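Local coordinates for uncharacterized protein (Nostoc punctiforme, PDB 2R3S) that is of unknown function but is probably an O-methyltransferase of the class that takes its methyl group from S-adenosylmethionine, at residues G177-A182 with I268-I273; P281-A286 with T325-V330; Y301-Y306 with S318-L323. All blocks are in the same frame, centred on the assembly; numbering follows the deposited sequence.

Interaction 1: G177-A182 with I268-I273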
loop_
_atom_site.group_PDB
_atom_site.type_symbol
_atom_site.label_atom_id
_atom_site.label_comp_id
_atom_site.label_asym_id
_atom_site.label_seq_id
_atom_site.Cartn_x
_atom_site.Cartn_y
_atom_site.Cartn_z
ATOM N N GLY A 177 13.305 -26.127 -1.954
ATOM C CA GLY A 177 13.600 -27.470 -1.463
ATOM C C GLY A 177 13.792 -27.670 0.028
ATOM O O GLY A 177 14.066 -28.780 0.469
ATOM N N LEU A 178 13.608 -26.631 0.831
ATOM C CA LEU A 178 13.977 -26.720 2.253
ATOM C C LEU A 178 13.107 -27.712 3.060
ATOM O O LEU A 178 13.577 -28.270 4.052
ATOM C CB LEU A 178 13.974 -25.340 2.940
ATOM C CG LEU A 178 14.966 -24.277 2.435
ATOM C CD1 LEU A 178 15.006 -23.072 3.368
ATOM C CD2 LEU A 178 16.368 -24.851 2.238
ATOM N N PHE A 179 11.855 -27.922 2.668
ATOM C CA PHE A 179 10.996 -28.872 3.421
ATOM C C PHE A 179 11.505 -30.308 3.330
ATOM O O PHE A 179 11.793 -30.929 4.355
ATOM C CB PHE A 179 9.520 -28.726 3.035
ATOM C CG PHE A 179 8.931 -27.406 3.481
ATOM C CD1 PHE A 179 8.438 -27.256 4.778
ATOM C CD2 PHE A 179 8.939 -26.300 2.645
ATOM C CE1 PHE A 179 7.930 -26.036 5.221
ATOM C CE2 PHE A 179 8.427 -25.069 3.080
ATOM C CZ PHE A 179 7.926 -24.939 4.362
ATOM N N GLY A 180 11.673 -30.813 2.117
ATOM C CA GLY A 180 12.273 -32.131 1.906
ATOM C C GLY A 180 13.703 -32.225 2.389
ATOM O O GLY A 180 14.102 -33.245 2.939
ATOM N N ILE A 181 14.480 -31.156 2.188
ATOM C CA ILE A 181 15.867 -31.110 2.641
ATOM C C ILE A 181 15.953 -31.275 4.151
ATOM O O ILE A 181 16.794 -32.015 4.636
ATOM C CB ILE A 181 16.588 -29.806 2.186
ATOM C CG1 ILE A 181 16.850 -29.853 0.679
ATOM C CG2 ILE A 181 17.889 -29.633 2.910
ATOM C CD1 ILE A 181 17.011 -28.505 -0.009
ATOM N N ALA A 182 15.088 -30.601 4.896
ATOM C CA ALA A 182 15.061 -30.764 6.360
ATOM C C ALA A 182 14.677 -32.182 6.782
ATOM O O ALA A 182 15.216 -32.690 7.763
ATOM C CB ALA A 182 14.123 -29.733 7.026
ATOM N N ILE A 268 1.688 -34.201 4.287
ATOM C CA ILE A 268 1.730 -32.965 5.092
ATOM C C ILE A 268 1.507 -31.744 4.194
ATOM O O ILE A 268 2.299 -31.474 3.280
ATOM C CB ILE A 268 3.058 -32.786 5.797
ATOM C CG1 ILE A 268 3.344 -33.975 6.720
ATOM C CG2 ILE A 268 3.060 -31.471 6.621
ATOM C CD1 ILE A 268 4.516 -33.730 7.704
ATOM N N VAL A 269 0.399 -31.049 4.427
ATOM C CA VAL A 269 0.104 -29.776 3.756
ATOM C C VAL A 269 0.604 -28.634 4.630
ATOM O O VAL A 269 0.367 -28.617 5.827
ATOM C CB VAL A 269 -1.397 -29.628 3.440
ATOM C CG1 VAL A 269 -1.703 -28.273 2.802
ATOM C CG2 VAL A 269 -1.835 -30.760 2.522
ATOM N N PHE A 270 1.352 -27.711 4.033
ATOM C CA PHE A 270 1.835 -26.525 4.736
ATOM C C PHE A 270 1.324 -25.336 3.928
ATOM O O PHE A 270 1.633 -25.210 2.754
ATOM C CB PHE A 270 3.358 -26.535 4.861
ATOM C CG PHE A 270 3.929 -25.271 5.453
ATOM C CD1 PHE A 270 3.920 -25.062 6.817
ATOM C CD2 PHE A 270 4.490 -24.287 4.640
ATOM C CE1 PHE A 270 4.454 -23.879 7.363
ATOM C CE2 PHE A 270 5.013 -23.121 5.190
ATOM C CZ PHE A 270 4.991 -22.928 6.545
ATOM N N ASP A 271 0.486 -24.496 4.533
ATOM C CA ASP A 271 -0.266 -23.526 3.746
ATOM C C ASP A 271 -0.896 -22.472 4.657
ATOM O O ASP A 271 -0.738 -22.533 5.865
ATOM C CB ASP A 271 -1.328 -24.259 2.895
ATOM C CG ASP A 271 -1.499 -23.664 1.487
ATOM O OD1 ASP A 271 -1.736 -22.435 1.364
ATOM O OD2 ASP A 271 -1.419 -24.447 0.499
ATOM N N PHE A 272 -1.554 -21.488 4.048
ATOM C CA PHE A 272 -2.323 -20.478 4.763
ATOM C C PHE A 272 -3.723 -21.027 4.952
ATOM O O PHE A 272 -4.463 -21.177 3.970
ATOM C CB PHE A 272 -2.438 -19.183 3.943
ATOM C CG PHE A 272 -1.164 -18.428 3.828
ATOM C CD1 PHE A 272 -0.683 -17.700 4.894
ATOM C CD2 PHE A 272 -0.435 -18.445 2.656
ATOM C CE1 PHE A 272 0.511 -16.994 4.789
ATOM C CE2 PHE A 272 0.751 -17.752 2.554
ATOM C CZ PHE A 272 1.223 -17.025 3.630
ATOM N N ILE A 273 -4.077 -21.351 6.190
ATOM C CA ILE A 273 -5.385 -21.949 6.459
ATOM C C ILE A 273 -6.158 -21.018 7.387
ATOM O O ILE A 273 -5.984 -21.048 8.598
ATOM C CB ILE A 273 -5.276 -23.383 7.059
ATOM C CG1 ILE A 273 -4.329 -24.253 6.210
ATOM C CG2 ILE A 273 -6.654 -24.024 7.101
ATOM C CD1 ILE A 273 -3.907 -25.570 6.884
#
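F270 on strand 265-271 meets F179 on helix 178-186, and this one pair of rings makes the whole contact. The strand runs through I268 and V269 with strand 233-239 bonded along one edge and strand 329-334 along the other. F270 comes next, and its side chain starts toward the helix. With chi1 at 174° the ring swings away from the backbone N, and one face is presented to F179. The two CA atoms, F179 CA and F270 CA, are 9.5 Å apart, so the rings bridge the space between helix and sheet. The two side chains cross at nearly a right angle. F179 CZ rests against two neighbouring atoms of the F270 ring, 3.5 Å from F270 CD2 and 3.5 Å from F270 CE2. F179 CE1 lies 3.9 Å above the F270 plane, displaced toward the rim. The ring planes are 43° apart and the centroids 4.9 Å, so the pair is oblique. I155 of helix 149-159 touches both rings, and F179 also packs on L237 and P239. This is the Rossmann-like fold of class I methyltransferases, with helix 178-186 following the first strand of the parallel part of the sheet, 168-172. G177 is the N-cap of that helix, so F179 sits in its first turn. In relatives the loop between that strand and helix helps bind the cofactor. With an alanine in place of F270, F179 CZ is likely to lose the ring face it rests on, leaving a gap between sheet and helix. D271 follows as the last residue of the strand. Its OD1 accepts F272 N through the anti lone pair, at 2.9 Å and an N-H...O angle of 146°. The same OD1 is hydrogen-bonded to H243 ND1, so two groups grip it.

Interaction 2: P281-A286 with T325-V330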
loop_
_atom_site.group_PDB
_atom_site.type_symbol
_atom_site.label_atom_id
_atom_site.label_comp_id
_atom_site.label_asym_id
_atom_site.label_seq_id
_atom_site.Cartn_x
_atom_site.Cartn_y
_atom_site.Cartn_z
ATOM N N PRO A 281 -6.876 -16.038 10.956
ATOM C CA PRO A 281 -6.023 -14.934 11.392
ATOM C C PRO A 281 -5.870 -14.006 10.222
ATOM O O PRO A 281 -6.053 -14.437 9.081
ATOM C CB PRO A 281 -4.695 -15.610 11.746
ATOM C CG PRO A 281 -4.994 -17.092 11.790
ATOM C CD PRO A 281 -6.179 -17.332 10.968
ATOM N N PRO A 282 -5.647 -12.719 10.484
ATOM C CA PRO A 282 -5.669 -11.761 9.398
ATOM C C PRO A 282 -4.734 -12.065 8.219
ATOM O O PRO A 282 -5.156 -11.910 7.090
ATOM C CB PRO A 282 -5.284 -10.464 10.092
ATOM C CG PRO A 282 -5.757 -10.626 11.441
ATOM C CD PRO A 282 -5.483 -12.049 11.784
ATOM N N ASP A 283 -3.479 -12.427 8.488
ATOM C CA ASP A 283 -2.512 -12.704 7.418
ATOM C C ASP A 283 -2.914 -13.929 6.598
ATOM O O ASP A 283 -2.952 -13.871 5.374
ATOM C CB ASP A 283 -1.077 -12.845 7.950
ATOM C CG ASP A 283 -0.933 -13.876 9.059
ATOM O OD1 ASP A 283 -1.867 -14.674 9.311
ATOM O OD2 ASP A 283 0.138 -13.875 9.695
ATOM N N ALA A 284 -3.269 -15.036 7.255
ATOM C CA ALA A 284 -3.779 -16.216 6.527
ATOM C C ALA A 284 -4.988 -15.871 5.671
ATOM O O ALA A 284 -5.052 -16.254 4.508
ATOM C CB ALA A 284 -4.126 -17.384 7.487
ATOM N N ALA A 285 -5.951 -15.147 6.242
ATOM C CA ALA A 285 -7.198 -14.881 5.566
ATOM C C ALA A 285 -7.055 -13.864 4.429
ATOM O O ALA A 285 -7.788 -13.946 3.434
ATOM C CB ALA A 285 -8.255 -14.436 6.567
ATOM N N ALA A 286 -6.130 -12.904 4.578
ATOM C CA ALA A 286 -5.872 -11.894 3.550
ATOM C C ALA A 286 -5.244 -12.517 2.274
ATOM O O ALA A 286 -5.285 -11.929 1.204
ATOM C CB ALA A 286 -4.981 -10.789 4.101
ATOM N N THR A 325 3.891 -21.514 16.827
ATOM C CA THR A 325 5.228 -20.932 16.697
ATOM C C THR A 325 5.492 -20.322 15.314
ATOM O O THR A 325 6.419 -19.530 15.169
ATOM C CB THR A 325 6.330 -21.976 16.979
ATOM O OG1 THR A 325 6.018 -23.188 16.282
ATOM C CG2 THR A 325 6.458 -22.263 18.484
ATOM N N THR A 326 4.689 -20.677 14.310
ATOM C CA THR A 326 4.923 -20.226 12.927
ATOM C C THR A 326 3.664 -19.642 12.251
ATOM O O THR A 326 2.537 -19.975 12.634
ATOM C CB THR A 326 5.480 -21.381 12.052
ATOM O OG1 THR A 326 6.029 -20.845 10.843
ATOM C CG2 THR A 326 4.379 -22.385 11.704
ATOM N N GLN A 327 3.875 -18.795 11.235
ATOM C CA GLN A 327 2.798 -18.017 10.585
ATOM C C GLN A 327 1.745 -18.870 9.871
ATOM O O GLN A 327 0.559 -18.542 9.885
ATOM C CB GLN A 327 3.375 -17.003 9.581
ATOM C CG GLN A 327 2.324 -16.370 8.633
ATOM C CD GLN A 327 2.921 -15.460 7.575
ATOM O OE1 GLN A 327 4.058 -15.641 7.145
ATOM N NE2 GLN A 327 2.148 -14.483 7.141
ATOM N N GLN A 328 2.174 -19.940 9.217
ATOM C CA GLN A 328 1.245 -20.767 8.440
ATOM C C GLN A 328 0.860 -22.026 9.224
ATOM O O GLN A 328 1.363 -22.259 10.324
ATOM C CB GLN A 328 1.852 -21.089 7.078
ATOM C CG GLN A 328 2.470 -19.867 6.384
ATOM C CD GLN A 328 2.796 -20.128 4.930
ATOM O OE1 GLN A 328 3.889 -19.820 4.457
ATOM N NE2 GLN A 328 1.849 -20.697 4.213
ATOM N N GLN A 329 -0.048 -22.816 8.664
ATOM C CA GLN A 329 -0.671 -23.934 9.386
ATOM C C GLN A 329 -0.383 -25.255 8.659
ATOM O O GLN A 329 -0.086 -25.234 7.454
ATOM C CB GLN A 329 -2.184 -23.703 9.484
ATOM C CG GLN A 329 -2.615 -22.476 10.314
ATOM C CD GLN A 329 -2.508 -21.109 9.574
ATOM O OE1 GLN A 329 -2.644 -21.004 8.348
ATOM N NE2 GLN A 329 -2.287 -20.061 10.348
ATOM N N VAL A 330 -0.459 -26.382 9.385
ATOM C CA VAL A 330 -0.233 -27.733 8.801
ATOM C C VAL A 330 -1.484 -28.649 8.873
ATOM O O VAL A 330 -2.203 -28.631 9.857
ATOM C CB VAL A 330 1.014 -28.428 9.424
ATOM C CG1 VAL A 330 1.012 -29.898 9.126
ATOM C CG2 VAL A 330 2.325 -27.797 8.916
#
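The start of helix 282-294 packs here against the loop that enters strand 329-334 of the Rossmann-like methyltransferase sheet, with D283 facing Q327 and both P281 and A284 touching Q329. P281 follows a cis peptide bond and holds the N-cap position. A285 N gives a helical bond to P281 O, at 2.9 Å. The Q327 chain leaves on the side away from its own N (chi1 167°) and stays extended beyond CG, which carries its amide to the helix. Q327 NE2 makes a weak hydrogen bond to D283 OD2, 3.3 Å long and bent to 139° at the hydrogen. Carboxylate and amide planes are 44° apart. D283 has two conformers, so this weak bond is doubtful. Q327 CG also comes within 3.5 Å of D283 OD2. P282 and A285 of this helix start pack on I65 of the second subunit. The Q329 chain bends beyond CG, and its OE1 accepts a hydrogen bond from I273 N. The same amide lies beside the helix start, with Q329 OE1 4.0 Å from A284 CB and Q329 NE2 4.3 Å from P281 CG.

Interaction 3: Y301-Y306 with S318-L323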
loop_
_atom_site.group_PDB
_atom_site.type_symbol
_atom_site.label_atom_id
_atom_site.label_comp_id
_atom_site.label_asym_id
_atom_site.label_seq_id
_atom_site.Cartn_x
_atom_site.Cartn_y
_atom_site.Cartn_z
ATOM N N TYR A 301 -7.742 -21.739 1.480
ATOM C CA TYR A 301 -8.750 -22.690 1.880
ATOM C C TYR A 301 -8.734 -22.954 3.377
ATOM O O TYR A 301 -7.679 -23.061 3.996
ATOM C CB TYR A 301 -8.535 -24.002 1.130
ATOM C CG TYR A 301 -8.826 -23.923 -0.346
ATOM C CD1 TYR A 301 -10.112 -23.713 -0.812
ATOM C CD2 TYR A 301 -7.817 -24.088 -1.284
ATOM C CE1 TYR A 301 -10.376 -23.644 -2.171
ATOM C CE2 TYR A 301 -8.086 -24.063 -2.629
ATOM C CZ TYR A 301 -9.357 -23.820 -3.069
ATOM O OH TYR A 301 -9.614 -23.758 -4.410
ATOM N N THR A 302 -9.925 -23.078 3.951
ATOM C CA THR A 302 -10.086 -23.411 5.383
ATOM C C THR A 302 -9.878 -24.910 5.618
ATOM O O THR A 302 -9.827 -25.681 4.656
ATOM C CB THR A 302 -11.476 -23.034 5.861
ATOM O OG1 THR A 302 -12.420 -23.817 5.127
ATOM C CG2 THR A 302 -11.756 -21.517 5.634
ATOM N N PHE A 303 -9.726 -25.318 6.885
ATOM C CA PHE A 303 -9.490 -26.724 7.220
ATOM C C PHE A 303 -10.660 -27.583 6.780
ATOM O O PHE A 303 -10.459 -28.576 6.133
ATOM C CB PHE A 303 -9.247 -26.946 8.703
ATOM C CG PHE A 303 -9.200 -28.400 9.078
ATOM C CD1 PHE A 303 -8.172 -29.207 8.621
ATOM C CD2 PHE A 303 -10.207 -28.979 9.831
ATOM C CE1 PHE A 303 -8.123 -30.565 8.938
ATOM C CE2 PHE A 303 -10.166 -30.331 10.154
ATOM C CZ PHE A 303 -9.117 -31.126 9.705
ATOM N N ALA A 304 -11.874 -27.186 7.140
ATOM C CA ALA A 304 -13.073 -27.830 6.647
ATOM C C ALA A 304 -13.049 -28.043 5.124
ATOM O O ALA A 304 -13.483 -29.083 4.646
ATOM C CB ALA A 304 -14.311 -27.007 7.043
ATOM N N GLU A 305 -12.567 -27.060 4.355
ATOM C CA GLU A 305 -12.509 -27.217 2.906
ATOM C C GLU A 305 -11.467 -28.252 2.504
ATOM O O GLU A 305 -11.723 -29.073 1.632
ATOM C CB GLU A 305 -12.224 -25.902 2.215
ATOM C CG GLU A 305 -13.445 -25.021 2.088
ATOM C CD GLU A 305 -13.117 -23.625 1.583
ATOM O OE1 GLU A 305 -12.078 -23.061 1.971
ATOM O OE2 GLU A 305 -13.899 -23.072 0.801
ATOM N N TYR A 306 -10.311 -28.225 3.158
ATOM C CA TYR A 306 -9.247 -29.188 2.878
ATOM C C TYR A 306 -9.574 -30.611 3.361
ATOM O O TYR A 306 -9.207 -31.580 2.715
ATOM C CB TYR A 306 -7.927 -28.752 3.528
ATOM C CG TYR A 306 -7.125 -27.708 2.759
ATOM C CD1 TYR A 306 -6.978 -27.790 1.388
ATOM C CD2 TYR A 306 -6.465 -26.680 3.426
ATOM C CE1 TYR A 306 -6.237 -26.862 0.686
ATOM C CE2 TYR A 306 -5.714 -25.738 2.726
ATOM C CZ TYR A 306 -5.600 -25.851 1.351
ATOM O OH TYR A 306 -4.877 -24.953 0.630
ATOM N N SER A 318 -7.820 -36.532 8.162
ATOM C CA SER A 318 -6.994 -35.341 8.099
ATOM C C SER A 318 -7.163 -34.539 9.378
ATOM O O SER A 318 -8.245 -34.462 9.947
ATOM C CB SER A 318 -7.309 -34.496 6.873
ATOM O OG SER A 318 -8.688 -34.496 6.565
ATOM N N GLN A 319 -6.067 -33.931 9.805
ATOM C CA GLN A 319 -5.959 -33.368 11.114
ATOM C C GLN A 319 -5.152 -32.093 11.062
ATOM O O GLN A 319 -4.041 -32.105 10.536
ATOM C CB GLN A 319 -5.240 -34.373 11.994
ATOM C CG GLN A 319 -5.161 -33.977 13.442
ATOM C CD GLN A 319 -4.930 -35.180 14.332
ATOM O OE1 GLN A 319 -5.804 -36.051 14.450
ATOM N NE2 GLN A 319 -3.747 -35.249 14.953
ATOM N N LEU A 320 -5.710 -31.018 11.622
ATOM C CA LEU A 320 -5.056 -29.715 11.693
ATOM C C LEU A 320 -3.997 -29.680 12.786
ATOM O O LEU A 320 -4.218 -30.166 13.886
ATOM C CB LEU A 320 -6.093 -28.622 11.961
ATOM C CG LEU A 320 -5.669 -27.157 11.788
ATOM C CD1 LEU A 320 -5.118 -26.904 10.392
ATOM C CD2 LEU A 320 -6.854 -26.215 12.067
ATOM N N HIS A 321 -2.824 -29.154 12.446
ATOM C CA HIS A 321 -1.796 -28.773 13.414
ATOM C C HIS A 321 -1.501 -27.279 13.182
ATOM O O HIS A 321 -0.741 -26.896 12.281
ATOM C CB HIS A 321 -0.528 -29.615 13.271
ATOM C CG HIS A 321 -0.741 -31.084 13.472
ATOM N ND1 HIS A 321 -0.171 -31.783 14.514
ATOM C CD2 HIS A 321 -1.439 -31.993 12.752
ATOM C CE1 HIS A 321 -0.512 -33.057 14.427
ATOM N NE2 HIS A 321 -1.286 -33.210 13.369
ATOM N N SER A 322 -2.167 -26.452 13.987
ATOM C CA SER A 322 -2.074 -24.985 13.947
ATOM C C SER A 322 -0.634 -24.427 13.874
ATOM O O SER A 322 -0.389 -23.441 13.180
ATOM C CB SER A 322 -2.826 -24.413 15.170
ATOM O OG SER A 322 -2.280 -23.188 15.619
ATOM N N LEU A 323 0.301 -25.076 14.568
ATOM C CA LEU A 323 1.682 -24.602 14.688
ATOM C C LEU A 323 1.754 -23.116 15.100
ATOM O O LEU A 323 2.105 -22.259 14.278
ATOM C CB LEU A 323 2.482 -24.847 13.398
ATOM C CG LEU A 323 2.997 -26.256 13.094
ATOM C CD1 LEU A 323 4.211 -26.147 12.153
ATOM C CD2 LEU A 323 3.357 -27.030 14.369
#
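E305 OE1 is gripped by two donors. T302 N reaches it at 2.9 Å with a nearly straight bond (163°), on the anti lone pair. R278 NH2 forms a salt bridge to the same oxygen. In return E305 N makes a weak bond of 3.3 Å to T302 OG1. The two residues form a capping box that fixes the N-terminus of helix 303-312. F303, the first residue of the helix, carries the contact with strand 317-321. A chi1 of 172° turns the F303 ring away from its own N and onto the strand. L320 CB sits over one face of the F303 ring, 4.2 Å from its centroid and 18° off the normal, a CH-pi contact. S318 O comes to the edge of the same ring, near its plane, 3.5 Å from F303 CZ. The backbone between them runs past F303 CE1, which is 3.6 Å from L320 N. The F303 and L320 side chains run antiparallel, and L320 CD2 reaches back to F303 CB. F303 also packs on I331 of the adjoining strand. Strand 317-321 is the edge strand of the 3-2-1-4-5-7-6 sheet, so this helix packs on the C-terminal hairpin that marks the class I methyltransferase fold.

Overall arrangement
All three contacts reach the same mixed sheet. Interaction 1 is core: both touching residues are buried and the chemistry is aromatic. Interaction 2 lies at the surface, with a weak amide-carboxylate bond and an amide lying against aliphatic carbons. Interaction 3 is partly buried and joins a ring to the backbone and side chain of an edge strand. Strands 265-271, 329-334 and 317-321 lie side by side and link the three. D271 O pairs with Q329 N between interactions 1 and 2, and V330 O with H321 N between interactions 2 and 3. I273 CG2 packs on the backbone at Y301-F303, joining interactions 1 and 3. Centres are about 11 to 14 Å apart.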